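Local coordinates for protein FAD synthase (Thermoplasma volcanium GSS1, PDB 3GLV) that probably transfers the AMP portion of ATP to FMN, making FAD and diphosphate with the help of a divalent metal cation, at residues A37-T41 / L71-G75. Residues are numbered along the deposited sequence; the frame is centred on the assembly and turned at random.
Sequences ARDST and LGHEG
This is a polar surface contact at the C-terminal ends of two adjacent parallel strands, each followed by a helix, in the Rossmann-like fold of the HUP nucleotidyltransferases. Segment 37-41 carries the chain from strand 31-36 into helix 39-44; the loop 71-75 leaves strand 68-71, outermost in this chain's sheet. Nucleotides bind at this end of the sheet in the family, and Val10, an inferred ATP-binding residue, lies about 7 Å from Thr41, side chain to side chain. The strands are still paired where they end, through a backbone hydrogen bond between Gly72 and Val36. Ala37 and Arg38 are extended (phi/psi near -60/145), Arg38 takes the N-cap position, and helical angles start at Asp39; the opposite loop stays extended through His73 and turns at Glu74. CA atoms come closest at Thr41 and Glu74, 5.7 Å apart.

With chi1 m and chi2 and chi3 both t, Arg38 reaches straight across the gap. Leu71 CB packs on one guanidinium face, 3.7 Å from Arg38 NH2; Glu74 OE2 covers the other. Glu74 OE1 also accepts a weak hydrogen bond from His73 ND1 (3.4 Å), while His73 NE2 is hydrogen-bonded to Glu83 OE1. Thr41 OG1 lies 3.3 Å from Glu74 O, a weak hydrogen bond at best.

The 2.8 Å hydrogen bond from Arg38 NE fixes the side chain on Gly72 O, whereas the salt bridge from Arg38 NE to Glu74 OE2 (3.3 Å), with no N-H aimed at the oxygen, adds attraction without direction.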
loop_
_atom_site.group_PDB
_atom_site.type_symbol
_atom_site.label_atom_id
_atom_site.label_comp_id
_atom_site.label_asym_id
_atom_site.label_seq_id
_atom_site.Cartn_x
_atom_site.Cartn_y
_atom_site.Cartn_z
ATOM N N ALA A 37 -2.347 -11.100 10.868
ATOM C CA ALA A 37 -2.979 -12.363 11.292
ATOM C C ALA A 37 -2.698 -13.500 10.303
ATOM O O ALA A 37 -2.763 -13.305 9.095
ATOM C CB ALA A 37 -4.475 -12.165 11.448
ATOM N N ARG A 38 -2.330 -14.671 10.828
ATOM C CA ARG A 38 -2.292 -15.893 10.062
ATOM C C ARG A 38 -3.661 -16.210 9.498
ATOM O O ARG A 38 -4.685 -15.820 10.035
ATOM C CB ARG A 38 -1.841 -17.070 10.942
ATOM C CG ARG A 38 -0.365 -16.961 11.264
ATOM C CD ARG A 38 0.232 -18.078 12.029
ATOM N NE ARG A 38 1.654 -17.788 12.227
ATOM C CZ ARG A 38 2.632 -18.097 11.367
ATOM N NH1 ARG A 38 2.373 -18.756 10.242
ATOM N NH2 ARG A 38 3.895 -17.746 11.635
ATOM N N ASP A 39 -3.656 -16.951 8.412
ATOM C CA ASP A 39 -4.904 -17.404 7.802
ATOM C C ASP A 39 -5.779 -18.227 8.755
ATOM O O ASP A 39 -6.994 -18.028 8.787
ATOM C CB ASP A 39 -4.637 -18.187 6.505
ATOM C CG ASP A 39 -4.082 -17.308 5.349
ATOM O OD1 ASP A 39 -4.586 -16.139 5.088
ATOM O OD2 ASP A 39 -3.177 -17.837 4.629
ATOM N N SER A 40 -5.197 -19.111 9.570
ATOM C CA SER A 40 -6.015 -19.872 10.552
ATOM C C SER A 40 -6.710 -18.962 11.571
ATOM O O SER A 40 -7.908 -19.100 11.846
ATOM C CB SER A 40 -5.195 -20.946 11.302
ATOM O OG SER A 40 -3.922 -20.466 11.763
ATOM N N THR A 41 -5.947 -18.050 12.155
ATOM C CA THR A 41 -6.494 -17.082 13.101
ATOM C C THR A 41 -7.660 -16.297 12.491
ATOM O O THR A 41 -8.758 -16.261 13.061
ATOM C CB THR A 41 -5.378 -16.063 13.506
ATOM O OG1 THR A 41 -4.235 -16.806 13.924
ATOM C CG2 THR A 41 -5.850 -15.126 14.626
ATOM N N LEU A 71 4.231 -12.126 10.906
ATOM C CA LEU A 71 3.052 -12.953 11.131
ATOM C C LEU A 71 2.804 -13.119 12.649
ATOM O O LEU A 71 3.723 -13.296 13.441
ATOM C CB LEU A 71 3.221 -14.295 10.428
ATOM C CG LEU A 71 2.489 -14.585 9.097
ATOM C CD1 LEU A 71 1.900 -13.425 8.389
ATOM C CD2 LEU A 71 3.348 -15.459 8.129
ATOM N N GLY A 72 1.559 -13.091 13.048
ATOM C CA GLY A 72 1.213 -13.310 14.422
ATOM C C GLY A 72 1.235 -14.774 14.847
ATOM O O GLY A 72 1.596 -15.648 14.096
ATOM N N HIS A 73 0.851 -15.007 16.085
ATOM C CA HIS A 73 0.858 -16.334 16.657
ATOM C C HIS A 73 -0.508 -16.915 16.763
ATOM O O HIS A 73 -1.395 -16.383 17.387
ATOM C CB HIS A 73 1.506 -16.344 18.022
ATOM C CG HIS A 73 2.985 -16.393 17.964
ATOM N ND1 HIS A 73 3.659 -17.352 17.259
ATOM C CD2 HIS A 73 3.921 -15.580 18.487
ATOM C CE1 HIS A 73 4.953 -17.144 17.367
ATOM N NE2 HIS A 73 5.138 -16.074 18.109
ATOM N N GLU A 74 -0.595 -18.069 16.154
ATOM C CA GLU A 74 -1.783 -18.805 15.864
ATOM C C GLU A 74 -2.981 -18.750 16.807
ATOM O O GLU A 74 -4.085 -19.030 16.388
ATOM C CB GLU A 74 -1.359 -20.233 15.550
ATOM C CG GLU A 74 -0.123 -20.296 14.610
ATOM C CD GLU A 74 1.185 -19.887 15.264
ATOM O OE1 GLU A 74 1.179 -19.503 16.423
ATOM O OE2 GLU A 74 2.243 -19.988 14.626
ATOM N N GLY A 75 -2.781 -18.398 18.062
ATOM C CA GLY A 75 -3.908 -18.205 18.947
ATOM C C GLY A 75 -3.438 -17.809 20.317
ATOM O O GLY A 75 -3.900 -18.319 21.311
#